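Local coordinates for FtsZ-like protein of unknown function (Nostoc punctiforme, PDB 3C8L), which is an FtsZ-like protein of unknown function that assembles as a four-chain complex built around beta-sheets, at residues A[8-13]-A[115-120]; A[15-20]-A[106-111]; A[21-26]-A[66-71]; A[54-59]-A[75-80]; A[59-64]-A[85-90]. All coordinates share one frame; numbering follows the deposited sequence. Where two conformers were deposited one is given.

All five contacts lie on or over one mixed four-stranded sheet. Interactions 1 and 2 zip the same antiparallel pair, strands 4-16 and 107-120, at points whose centres are about 24 Å apart, on opposite sides of the chain's centre. Helix 22-34 follows the first of these strands and opens with interaction 3, about 11 Å from interaction 2. Interactions 4 and 5 share Gln59 and strand 55-62, their centres about 17 Å apart; interaction 5 pairs that strand in parallel with strand 81-94. Residues 54-90 lie between the partners of interactions 1 and 2 in sequence, and their parallel beta-alpha-beta pair joins strand 107-120 on the side away from strand 4-16.

Interaction 1: A[8-13]-A[115-120]; sequences IIEMGM and VTVLIE. With IMD (imidazole), chain F.
Glu10 sends its side chain off the strand pair on the face it shares with Ile8, Val115 and Val117. Its CB lies over the carbonyl oxygen of Val115, and CG, set anti to the carbonyl carbon (chi1 -59°), stays near that same oxygen. The chain runs on extended to the carboxylate, which has two separate partners: OE1 accepts from the side-chain amide of Asn37, while OE2 takes an almost straight bond from an imidazole probably acquired in crystallisation, with IMD N1 2.5 Å from Glu10 OE2. So short a contact suggests a strongly polarised pair, perhaps with a protonated imidazole. The ring also touches the edge of the valine pair, its C5 lying 4.0 Å from Val117 CG2.

Beneath these groups the backbones form an antiparallel ladder, part of a sheet that the Ile9-Glu10 backbone continues into a strand of the second subunit. Glu10 and Val115 are a hydrogen-bonded pair, with Glu10 N 2.8 Å from Val115 O and Val115 N 2.8 Å from Glu10 O. Ile8 and Val117 pair less evenly: Val117 N gives a 2.9 Å bond to Ile8 O, but the return bond is weak. Their side chains lie alongside, Ile8 CG2 3.7 Å from Val117 CB. On the other face, in the non-hydrogen-bonded pair, Ile9 CG1 rests 3.7 Å from Thr116 OG1, and Met108 of the third subunit packs on Ile9.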
# COMPACT_ATOMS: atom_id res chain seq x y z
N ILE A 8 -16.71 -3.37 8.52
CA ILE A 8 -15.45 -3.48 7.76
C ILE A 8 -14.34 -2.88 8.59
O ILE A 8 -14.57 -1.98 9.39
CB ILE A 8 -15.49 -2.74 6.36
CG1 ILE A 8 -14.19 -2.96 5.55
CG2 ILE A 8 -15.75 -1.25 6.54
CD1 ILE A 8 -14.18 -2.35 4.16
N ILE A 9 -13.13 -3.41 8.41
CA ILE A 9 -11.91 -2.96 9.09
C ILE A 9 -10.89 -2.67 8.00
O ILE A 9 -10.59 -3.54 7.17
CB ILE A 9 -11.37 -3.99 10.10
CG1 ILE A 9 -12.45 -4.44 11.10
CG2 ILE A 9 -10.16 -3.45 10.82
CD1 ILE A 9 -12.05 -5.63 11.95
N GLU A 10 -10.38 -1.44 7.95
CA GLU A 10 -9.42 -0.98 6.96
C GLU A 10 -8.12 -0.67 7.69
O GLU A 10 -8.11 0.13 8.63
CB GLU A 10 -9.96 0.30 6.31
CG GLU A 10 -11.28 0.13 5.65
CD GLU A 10 -11.87 1.46 5.24
OE1 GLU A 10 -11.51 1.99 4.18
OE2 GLU A 10 -12.70 1.98 6.02
N MSE A 11 -7.02 -1.27 7.25
CA MSE A 11 -5.74 -1.15 7.93
C MSE A 11 -4.70 -0.45 7.07
O MSE A 11 -4.65 -0.60 5.84
CB MSE A 11 -5.28 -2.54 8.38
CG MSE A 11 -6.16 -3.06 9.56
SE MSE A 11 -6.20 -4.96 9.82
CE MSE A 11 -7.37 -5.41 8.29
N GLY A 12 -3.83 0.30 7.73
CA GLY A 12 -2.80 1.07 7.06
C GLY A 12 -1.60 1.36 7.92
O GLY A 12 -1.69 1.25 9.16
N MSE A 13 -0.51 1.74 7.27
CA MSE A 13 0.76 2.06 7.92
C MSE A 13 1.15 3.50 7.56
O MSE A 13 0.96 3.91 6.40
CB MSE A 13 1.86 1.10 7.43
CG MSE A 13 3.25 1.34 8.02
SE MSE A 13 4.59 0.11 7.41
CE MSE A 13 4.55 0.56 5.67
N VAL A 115 -9.06 1.18 11.02
CA VAL A 115 -10.23 2.02 10.95
C VAL A 115 -11.41 1.07 10.77
O VAL A 115 -11.52 0.39 9.76
CB VAL A 115 -10.14 3.02 9.76
CG1 VAL A 115 -11.43 3.82 9.62
CG2 VAL A 115 -8.91 3.94 9.91
N THR A 116 -12.30 1.04 11.77
CA THR A 116 -13.43 0.14 11.75
C THR A 116 -14.72 0.91 11.58
O THR A 116 -14.97 1.89 12.31
CB THR A 116 -13.51 -0.68 13.05
OG1 THR A 116 -12.29 -1.43 13.21
CG2 THR A 116 -14.67 -1.67 12.98
N VAL A 117 -15.55 0.50 10.62
CA VAL A 117 -16.86 1.07 10.42
C VAL A 117 -17.84 0.12 11.12
O VAL A 117 -17.80 -1.10 10.89
CB VAL A 117 -17.23 1.19 8.96
CG1 VAL A 117 -18.70 1.61 8.83
CG2 VAL A 117 -16.27 2.15 8.26
N LEU A 118 -18.67 0.68 12.00
CA LEU A 118 -19.66 -0.09 12.76
C LEU A 118 -21.05 0.50 12.62
O LEU A 118 -21.20 1.65 12.20
CB LEU A 118 -19.33 -0.13 14.25
CG LEU A 118 -17.91 -0.58 14.58
CD1 LEU A 118 -16.98 0.61 14.78
CD2 LEU A 118 -17.86 -1.46 15.81
N ILE A 119 -22.04 -0.33 12.95
CA ILE A 119 -23.44 0.07 12.95
C ILE A 119 -23.99 -0.27 14.32
O ILE A 119 -23.62 -1.27 14.91
CB ILE A 119 -24.22 -0.65 11.81
CG1 ILE A 119 -23.84 -0.03 10.47
CG2 ILE A 119 -25.73 -0.47 11.96
N GLU A 120 -24.84 0.60 14.86
CA GLU A 120 -25.43 0.29 16.16
C GLU A 120 -26.38 -0.90 16.02
O GLU A 120 -27.07 -1.05 15.01
CB GLU A 120 -26.25 1.44 16.75
CG GLU A 120 -25.38 2.50 17.23
CD GLU A 120 -26.09 3.57 18.02
OE1 GLU A 120 -27.35 3.60 18.08
OE2 GLU A 120 -25.32 4.39 18.55
N1 IMD F . -13.51 4.36 5.78
C2 IMD F . -13.41 5.09 4.69
N3 IMD F . -13.87 6.34 4.96
C4 IMD F . -14.26 6.37 6.23
C5 IMD F . -14.05 5.12 6.77

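Interaction 2: A[15-20]-A[106-111]; sequences IDQHGQ and DEMLIA
Both carboxylate oxygens of Asp16 are occupied where strand 4-16 ends and the chain turns. With CG anti to the backbone N (chi1 161°), OD1 reaches forward over the turn and accepts from Gly19 N at 3.2 Å, the donor standing above the carboxylate plane; a weaker bond comes from His18 N. OD2 accepts from Glu21 N and also lies 3.7 Å from Leu109 CD1. An alanine at Asp16 would remove these acceptors and would probably loosen the turn leading into helix 22-34.

The Asp16 backbone is satisfied by the facing strand: Asp16 N lies 2.8 Å from Leu109 O, and Leu109 N 3.0 Å from Asp16 O, both donors in the carbonyl plane. Further along, a water accepts from Gln20 N and donates to Glu107 OE1, 2.8 Å from the water oxygen; that carboxylate oxygen also bonds the hydroxyl of Tyr64. Gly19 fits tightly, its CA 3.2 Å from Glu107 O, where a side chain would collide.

Gln17 runs alongside selenomethionine Met108, its CG 3.8 Å from Met108 SE, while its NE2 bonds Asn37 O of the fourth subunit. Ile15 and Ile110 lie side by side on the face turned to the third subunit. The antiparallel ladder thus gives way at Asp16 to an Asx motif, an aspartate carboxylate accepting from the backbone N three residues on.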
# COMPACT_ATOMS: atom_id res chain seq x y z
N ILE A 15 4.39 6.57 8.36
CA ILE A 15 5.75 6.73 8.80
C ILE A 15 6.18 8.17 8.92
O ILE A 15 5.95 8.96 8.01
CB ILE A 15 6.71 6.03 7.78
CG1 ILE A 15 6.26 4.58 7.50
CG2 ILE A 15 8.17 6.08 8.28
CD1 ILE A 15 7.02 3.87 6.38
N ASP A 16 6.78 8.48 10.07
CA ASP A 16 7.42 9.78 10.34
C ASP A 16 8.90 9.50 10.13
O ASP A 16 9.55 8.94 11.01
CB ASP A 16 7.19 10.21 11.80
CG ASP A 16 8.17 11.27 12.28
OD1 ASP A 16 8.64 12.08 11.43
OD2 ASP A 16 8.43 11.31 13.51
N GLN A 17 9.46 9.89 8.99
CA GLN A 17 10.86 9.60 8.70
C GLN A 17 11.85 10.50 9.43
O GLN A 17 12.99 10.13 9.63
CB GLN A 17 11.14 9.64 7.19
CG GLN A 17 10.33 8.62 6.41
CD GLN A 17 10.85 8.34 5.02
OE1 GLN A 17 11.98 8.69 4.67
NE2 GLN A 17 10.04 7.66 4.22
N HIS A 18 11.42 11.68 9.85
CA HIS A 18 12.37 12.60 10.51
C HIS A 18 12.54 12.38 12.01
O HIS A 18 13.61 12.72 12.55
CB HIS A 18 12.02 14.03 10.21
CG HIS A 18 11.92 14.30 8.75
ND1 HIS A 18 12.86 13.86 7.85
CD2 HIS A 18 11.03 15.03 8.05
CE1 HIS A 18 12.51 14.26 6.64
NE2 HIS A 18 11.41 14.98 6.73
N GLY A 19 11.53 11.83 12.66
CA GLY A 19 11.57 11.55 14.08
C GLY A 19 10.85 12.63 14.89
O GLY A 19 10.61 13.74 14.40
N GLN A 20 10.54 12.27 16.12
CA GLN A 20 9.87 13.15 17.08
C GLN A 20 8.40 13.47 16.78
O GLN A 20 7.81 14.28 17.50
CB GLN A 20 10.65 14.48 17.25
CG GLN A 20 12.10 14.31 17.63
CD GLN A 20 12.79 15.63 17.89
OE1 GLN A 20 12.34 16.70 17.44
NE2 GLN A 20 13.90 15.56 18.61
N ASP A 106 17.54 10.39 15.69
CA ASP A 106 17.98 9.11 15.12
C ASP A 106 16.89 8.06 15.01
O ASP A 106 17.18 6.85 15.01
CB ASP A 106 19.15 8.50 15.96
CG ASP A 106 20.43 9.34 15.95
OD1 ASP A 106 20.56 10.34 15.21
OD2 ASP A 106 21.37 8.93 16.70
N GLU A 107 15.64 8.49 14.89
CA GLU A 107 14.56 7.54 14.79
C GLU A 107 13.52 7.82 13.70
O GLU A 107 13.25 8.97 13.35
CB GLU A 107 13.78 7.54 16.11
CG GLU A 107 14.58 7.13 17.35
CD GLU A 107 13.81 7.13 18.63
OE1 GLU A 107 12.69 7.63 18.68
OE2 GLU A 107 14.36 6.63 19.65
N MSE A 108 13.07 6.75 13.07
CA MSE A 108 11.93 6.83 12.13
C MSE A 108 10.86 6.09 12.90
O MSE A 108 11.10 5.00 13.43
CB MSE A 108 12.12 6.16 10.77
CG MSE A 108 13.09 6.82 9.85
SE MSE A 108 12.80 6.23 8.03
CE MSE A 108 13.65 4.57 8.20
N LEU A 109 9.67 6.68 12.96
CA LEU A 109 8.55 6.12 13.69
C LEU A 109 7.49 5.59 12.74
O LEU A 109 7.03 6.31 11.83
CB LEU A 109 7.92 7.19 14.60
CG LEU A 109 8.91 7.96 15.50
CD1 LEU A 109 8.13 8.98 16.37
CD2 LEU A 109 9.73 7.02 16.37
N ILE A 110 7.07 4.35 12.98
CA ILE A 110 6.09 3.68 12.16
C ILE A 110 4.84 3.37 12.98
O ILE A 110 4.92 2.74 14.04
CB ILE A 110 6.66 2.40 11.51
CG1 ILE A 110 7.95 2.70 10.74
CG2 ILE A 110 5.57 1.80 10.63
CD1 ILE A 110 8.63 1.48 10.20
N ALA A 111 3.69 3.87 12.52
CA ALA A 111 2.40 3.63 13.12
C ALA A 111 1.55 2.72 12.26
O ALA A 111 1.70 2.70 11.04
CB ALA A 111 1.60 4.98 13.26
O HOH W 1 11.45 10.06 17.90

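Interaction 3: A[21-26]-A[66-71]; sequences EPTIAA and EQVREE
Charge pairing joins Glu21 to Arg69 in a salt bridge. Glu21 bends at chi2 (-70°), bringing OE1 within 3.0 Å of Arg69 NH1; its syn lone pair meets the N-H near the guanidinium plane. Arg69 NH2 adds a weak bond to the same oxygen, and has a second charged partner in Glu72. An alanine at Glu21 would remove this carboxylate and probably leave Arg69 less firmly held against the helix start.

Among the neutral hydrogen bonds, Arg69 N gives a well-aimed bond to the hydroxyl of Thr23, 2.9 Å away at OG1. That oxygen also sits 3.6 Å above the centre of the guanidinium, which folds back over it through the bend at chi3 (-64°). A water bridges Thr23 N and Glu21 OE1, with a weak contact to Gln67 O.

The apolar contacts lie beside this cluster. Pro22 CG packs 3.6 Å from Gln67 CB, Pro22 CB meets Val68 CG2, and Ala26 CB approaches Val68 CG1 at 4.2 Å. Val62 lies against both Pro22 and Val68.

Glu21 and Arg69 each occupy the N-cap position of a helix, so the contact ties the starts of helices 22-34 and 70-74, which pack over the sheet in this alpha/beta fold.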
# COMPACT_ATOMS: atom_id res chain seq x y z
N GLU A 21 7.79 12.89 15.74
CA GLU A 21 6.37 13.19 15.45
C GLU A 21 5.47 11.97 15.26
O GLU A 21 5.01 11.69 14.15
CB GLU A 21 6.21 14.17 14.29
CG GLU A 21 6.63 15.63 14.61
CD GLU A 21 5.70 16.37 15.57
OE1 GLU A 21 4.57 15.92 15.81
OE2 GLU A 21 6.10 17.45 16.06
N PRO A 22 5.19 11.24 16.35
CA PRO A 22 4.26 10.13 16.23
C PRO A 22 2.88 10.55 15.70
O PRO A 22 2.20 9.75 15.09
CB PRO A 22 4.20 9.55 17.66
CG PRO A 22 4.84 10.54 18.51
CD PRO A 22 5.70 11.40 17.72
N THR A 23 2.46 11.80 15.94
CA THR A 23 1.21 12.26 15.38
C THR A 23 1.20 12.15 13.84
O THR A 23 0.18 11.77 13.26
CB THR A 23 0.92 13.74 15.75
OG1 THR A 23 0.82 13.85 17.17
CG2 THR A 23 -0.41 14.20 15.16
N ILE A 24 2.30 12.50 13.19
CA ILE A 24 2.45 12.44 11.74
C ILE A 24 2.34 11.00 11.26
O ILE A 24 1.65 10.68 10.29
CB ILE A 24 3.81 13.08 11.32
CG1 ILE A 24 3.76 14.60 11.55
CG2 ILE A 24 4.12 12.78 9.86
CD1 ILE A 24 5.01 15.33 11.17
N ALA A 25 3.05 10.11 11.94
CA ALA A 25 2.99 8.68 11.59
C ALA A 25 1.54 8.18 11.71
O ALA A 25 1.02 7.49 10.82
CB ALA A 25 3.93 7.87 12.48
N ALA A 26 0.87 8.55 12.81
CA ALA A 26 -0.50 8.13 13.05
C ALA A 26 -1.49 8.68 12.01
O ALA A 26 -2.34 7.96 11.52
CB ALA A 26 -0.94 8.51 14.45
N GLU A 66 1.70 8.44 23.81
CA GLU A 66 1.32 9.60 24.63
C GLU A 66 1.56 10.95 23.96
O GLU A 66 1.05 11.96 24.44
CB GLU A 66 2.06 9.57 26.00
CG GLU A 66 3.58 9.75 25.96
CD GLU A 66 4.43 8.55 25.52
OE1 GLU A 66 3.87 7.47 25.26
OE2 GLU A 66 5.67 8.72 25.42
N GLN A 67 2.33 10.97 22.87
CA GLN A 67 2.63 12.19 22.12
C GLN A 67 1.70 12.40 20.93
O GLN A 67 1.83 13.40 20.23
CB GLN A 67 4.08 12.18 21.62
CG GLN A 67 5.13 12.28 22.73
CD GLN A 67 6.54 12.24 22.22
OE1 GLN A 67 6.82 12.59 21.05
NE2 GLN A 67 7.45 11.75 23.05
N VAL A 68 0.75 11.48 20.70
CA VAL A 68 -0.16 11.63 19.57
C VAL A 68 -1.27 12.63 19.88
O VAL A 68 -1.95 12.53 20.90
CB VAL A 68 -0.76 10.27 19.18
CG1 VAL A 68 -1.85 10.43 18.10
CG2 VAL A 68 0.33 9.35 18.65
N ARG A 69 -1.43 13.60 18.99
CA ARG A 69 -2.47 14.64 19.09
C ARG A 69 -3.73 14.09 18.42
O ARG A 69 -3.84 14.01 17.18
CB ARG A 69 -1.99 15.91 18.42
CG ARG A 69 -0.71 16.47 19.06
CD ARG A 69 -0.27 17.78 18.45
NE ARG A 69 0.11 17.66 17.05
CZ ARG A 69 1.32 17.37 16.60
NH1 ARG A 69 2.33 17.15 17.41
NH2 ARG A 69 1.54 17.27 15.28
N GLU A 70 -4.70 13.71 19.25
CA GLU A 70 -5.90 13.04 18.78
C GLU A 70 -6.73 13.76 17.76
O GLU A 70 -7.18 13.16 16.78
CB GLU A 70 -6.80 12.67 19.98
CG GLU A 70 -8.22 12.22 19.62
CD GLU A 70 -8.98 11.62 20.80
OE1 GLU A 70 -8.32 11.08 21.74
OE2 GLU A 70 -10.24 11.67 20.77
N GLU A 71 -6.94 15.04 17.97
CA GLU A 71 -7.78 15.83 17.08
C GLU A 71 -7.25 15.90 15.66
O GLU A 71 -8.02 15.87 14.70
CB GLU A 71 -8.01 17.23 17.67
CG GLU A 71 -8.74 17.24 19.05
CD GLU A 71 -7.92 16.79 20.26
OE1 GLU A 71 -6.66 16.66 20.18
OE2 GLU A 71 -8.53 16.58 21.34
O HOH W 2 3.59 14.03 17.48

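Interaction 4: A[54-59]-A[75-80]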
# COMPACT_ATOMS: atom_id res chain seq x y z
N MSE A 54 -22.25 7.23 10.14
CA MSE A 54 -21.57 6.00 10.48
C MSE A 54 -20.65 6.16 11.67
O MSE A 54 -20.05 7.22 11.86
CB MSE A 54 -20.78 5.41 9.32
CG MSE A 54 -21.63 5.03 8.15
SE MSE A 54 -20.70 3.84 7.01
CE MSE A 54 -19.05 4.93 6.82
N ILE A 55 -20.53 5.09 12.43
CA ILE A 55 -19.68 5.04 13.60
C ILE A 55 -18.33 4.57 13.07
O ILE A 55 -18.25 3.52 12.40
CB ILE A 55 -20.20 4.02 14.63
CG1 ILE A 55 -21.56 4.49 15.17
CG2 ILE A 55 -19.19 3.88 15.72
CD1 ILE A 55 -22.29 3.45 15.97
N ILE A 56 -17.29 5.36 13.32
CA ILE A 56 -15.95 5.02 12.89
C ILE A 56 -15.02 5.02 14.09
O ILE A 56 -14.82 6.03 14.74
CB ILE A 56 -15.43 5.98 11.80
CG1 ILE A 56 -16.45 6.09 10.65
CG2 ILE A 56 -14.06 5.47 11.31
CD1 ILE A 56 -16.02 7.05 9.54
N GLU A 57 -14.44 3.86 14.39
CA GLU A 57 -13.50 3.72 15.49
C GLU A 57 -12.10 3.53 14.89
O GLU A 57 -11.90 2.65 14.03
CB GLU A 57 -13.82 2.51 16.36
CG GLU A 57 -15.11 2.58 17.13
CD GLU A 57 -15.35 1.24 17.89
OE1 GLU A 57 -14.47 0.34 17.88
OE2 GLU A 57 -16.41 1.12 18.43
N VAL A 58 -11.14 4.27 15.42
CA VAL A 58 -9.77 4.20 14.96
C VAL A 58 -8.89 3.67 16.08
O VAL A 58 -8.96 4.17 17.20
CB VAL A 58 -9.25 5.58 14.50
CG1 VAL A 58 -7.82 5.48 13.97
CG2 VAL A 58 -10.17 6.17 13.45
N GLN A 59 -8.10 2.63 15.77
CA GLN A 59 -7.15 2.05 16.71
C GLN A 59 -5.76 2.26 16.13
O GLN A 59 -5.49 1.78 15.01
CB GLN A 59 -7.42 0.54 16.85
CG GLN A 59 -6.47 -0.17 17.81
CD GLN A 59 -6.51 -1.69 17.73
OE1 GLN A 59 -7.28 -2.26 16.95
NE2 GLN A 59 -5.69 -2.34 18.53
N ALA A 75 -9.15 14.16 12.33
CA ALA A 75 -9.51 15.05 11.23
C ALA A 75 -9.15 14.42 9.87
O ALA A 75 -9.61 14.90 8.84
CB ALA A 75 -8.85 16.43 11.40
N VAL A 76 -8.32 13.39 9.82
CA VAL A 76 -8.04 12.71 8.55
C VAL A 76 -9.33 12.05 8.02
O VAL A 76 -9.50 11.92 6.81
CB VAL A 76 -6.92 11.65 8.74
CG1 VAL A 76 -6.70 10.79 7.47
CG2 VAL A 76 -5.62 12.35 9.17
N LEU A 77 -10.21 11.59 8.92
CA LEU A 77 -11.45 10.98 8.47
C LEU A 77 -12.38 12.05 7.95
O LEU A 77 -12.60 13.07 8.63
CB LEU A 77 -12.11 10.21 9.60
CG LEU A 77 -11.37 9.02 10.22
CD1 LEU A 77 -12.09 8.56 11.47
CD2 LEU A 77 -11.19 7.87 9.22
N PRO A 78 -12.94 11.83 6.75
CA PRO A 78 -13.79 12.79 6.12
C PRO A 78 -15.19 13.00 6.70
O PRO A 78 -15.80 14.02 6.45
CB PRO A 78 -13.89 12.25 4.66
CG PRO A 78 -13.69 10.80 4.78
CD PRO A 78 -12.69 10.65 5.87
N PHE A 79 -15.66 12.09 7.52
CA PHE A 79 -16.99 12.17 8.08
C PHE A 79 -17.11 11.10 9.13
O PHE A 79 -16.17 10.31 9.36
CB PHE A 79 -18.03 11.91 6.98
CG PHE A 79 -17.76 10.68 6.18
CD1 PHE A 79 -17.91 9.40 6.71
CD2 PHE A 79 -17.34 10.80 4.85
CE1 PHE A 79 -17.61 8.28 5.93
CE2 PHE A 79 -17.09 9.69 4.08
CZ PHE A 79 -17.20 8.44 4.62
N GLY A 80 -18.26 11.10 9.80
CA GLY A 80 -18.62 10.09 10.77
C GLY A 80 -18.55 10.50 12.23
O GLY A 80 -18.09 11.58 12.58
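Phe79 has CG in the crowded position between the backbone N and the carbonyl carbon (chi1 50°), and Met54, a selenomethionine, bends at chi3 (-52°); together these torsions set the two side chains alongside. The methyl CE of Met54 arrives at the ring's edge, near its plane, 3.8 Å from Phe79 CE1. Ile56 has CG1 beside its backbone N (chi1 -52°), sending CD1 toward the loop, where it presses 3.3 Å from Phe79 O and also touches the ring at CE1.

The other branch of Ile56 works with Val58. Both residues point from strand 55-62 toward the loop, and Leu77 reaches back tip to tip: its CD1 lies 3.7 Å from Ile56 CG2 and 3.6 Å from Val58 CG2. Val30 of helix 22-34 packs against both Leu77 and Val58.

Gly80 lets the backbones come close, its CA only 3.4 Å from Met54 O; a CB there would clash with Ile56 CD1. Immediately afterwards the chain enters strand 81-94, bonding through Arg81 to the backbones of Met54 and Ile56. Leu77 and Phe79 thus cover the strand mainly through methyl and ring contacts, burying apolar surface without hydrogen bonds between the two segments.

Interaction 5: A[59-64]-A[85-90]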
# COMPACT_ATOMS: atom_id res chain seq x y z
N GLN A 59 -8.10 2.63 15.77
CA GLN A 59 -7.15 2.05 16.71
C GLN A 59 -5.76 2.26 16.13
O GLN A 59 -5.49 1.78 15.01
CB GLN A 59 -7.42 0.54 16.85
CG GLN A 59 -6.47 -0.17 17.81
CD GLN A 59 -6.51 -1.69 17.73
OE1 GLN A 59 -7.28 -2.26 16.95
NE2 GLN A 59 -5.69 -2.34 18.53
N VAL A 60 -4.91 3.02 16.84
CA VAL A 60 -3.54 3.28 16.42
C VAL A 60 -2.52 2.70 17.38
O VAL A 60 -2.71 2.77 18.60
CB VAL A 60 -3.28 4.82 16.30
CG1 VAL A 60 -1.77 5.14 16.21
CG2 VAL A 60 -4.02 5.39 15.08
N ALA A 61 -1.47 2.08 16.83
CA ALA A 61 -0.33 1.59 17.61
C ALA A 61 0.89 2.29 17.03
O ALA A 61 1.11 2.28 15.80
CB ALA A 61 -0.22 0.09 17.60
N VAL A 62 1.70 2.89 17.90
CA VAL A 62 2.84 3.66 17.44
C VAL A 62 3.80 3.86 18.63
O VAL A 62 3.36 3.77 19.78
CB VAL A 62 2.34 5.09 16.96
CG1 VAL A 62 1.70 5.88 18.14
CG2 VAL A 62 3.42 5.92 16.31
N PRO A 63 5.10 4.10 18.36
CA PRO A 63 5.97 4.45 19.47
C PRO A 63 5.56 5.83 20.04
O PRO A 63 5.06 6.68 19.31
CB PRO A 63 7.37 4.47 18.85
CG PRO A 63 7.23 3.81 17.53
CD PRO A 63 5.84 3.92 17.10
N TYR A 64 5.77 6.01 21.34
CA TYR A 64 5.45 7.26 22.05
C TYR A 64 3.98 7.62 21.85
O TYR A 64 3.65 8.76 21.46
CB TYR A 64 6.37 8.39 21.58
CG TYR A 64 7.82 8.01 21.52
CD1 TYR A 64 8.56 7.85 22.69
CD2 TYR A 64 8.47 7.82 20.32
CE1 TYR A 64 9.90 7.49 22.64
CE2 TYR A 64 9.80 7.47 20.25
CZ TYR A 64 10.51 7.31 21.42
OH TYR A 64 11.85 6.98 21.39
N THR A 85 -8.30 5.37 19.78
CA THR A 85 -7.50 4.81 20.85
C THR A 85 -6.05 4.82 20.31
O THR A 85 -5.83 4.63 19.10
CB THR A 85 -7.90 3.42 21.31
OG1 THR A 85 -7.66 2.47 20.27
CG2 THR A 85 -9.35 3.39 21.77
N VAL A 86 -5.09 5.08 21.19
CA VAL A 86 -3.68 5.05 20.84
C VAL A 86 -3.00 4.16 21.87
O VAL A 86 -3.24 4.29 23.08
CB VAL A 86 -3.02 6.44 20.82
CG1 VAL A 86 -1.67 6.37 20.17
CG2 VAL A 86 -3.89 7.42 20.01
N GLU A 87 -2.15 3.25 21.41
CA GLU A 87 -1.43 2.33 22.25
C GLU A 87 -0.00 2.16 21.74
O GLU A 87 0.32 2.52 20.60
CB GLU A 87 -2.14 0.95 22.26
CG GLU A 87 -2.05 0.20 20.92
CD GLU A 87 -3.00 -0.96 20.84
OE1 GLU A 87 -2.62 -2.07 21.26
OE2 GLU A 87 -4.16 -0.74 20.46
N SER A 88 0.88 1.65 22.60
CA SER A 88 2.27 1.41 22.23
C SER A 88 2.36 0.21 21.28
O SER A 88 1.79 -0.83 21.54
CB SER A 88 3.14 1.18 23.46
OG SER A 88 4.50 1.05 23.09
N GLY A 89 3.11 0.37 20.21
CA GLY A 89 3.25 -0.64 19.16
C GLY A 89 3.92 -0.01 17.97
O GLY A 89 4.68 0.95 18.09
N GLY A 90 3.59 -0.51 16.79
CA GLY A 90 4.26 -0.02 15.62
C GLY A 90 5.73 -0.43 15.66
O GLY A 90 6.07 -1.56 16.07
O HOH W 3 -5.01 1.82 20.12
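Residues 59-62 and 85-88 run parallel, their short axes 26° apart and 4.7 Å at closest approach. Val60 N bonds Thr85 O at 2.9 Å, Glu87 N bonds Val60 O, and Val62 N lies 3.1 Å from Glu87 O. Beyond this the ladder loosens to a weak bond from Gly89 N to Val62 O. Gly89 passes with its CA 3.9 Å from Ala61 CB, where any side chain would collide.

On the face turned to helix 22-34, Val60 and Val86 lie side by side; Val86 CG1 also meets Val62 CG1 at 4.0 Å, and Val68 packs against Val62 and Val86. The other face mixes polar groups with Ala61, on which Met91 of the third subunit packs. Gln59, with CG anti to the backbone N (chi1 180°), extends across to Glu87. Gln59 NE2 gives a nearly straight 2.9 Å bond to Glu87 OE2, in the amide plane but above that of the carboxylate. The same NE2 bonds Ile92 O of the third subunit.

A water donates to Glu87 OE2, 2.7 Å away, and to Val60 O, and accepts from Thr85 OG1. Two donors on OE2, with a glycerol hydrogen-bonded to OE1, would probably favour a charged Glu87 carboxylate.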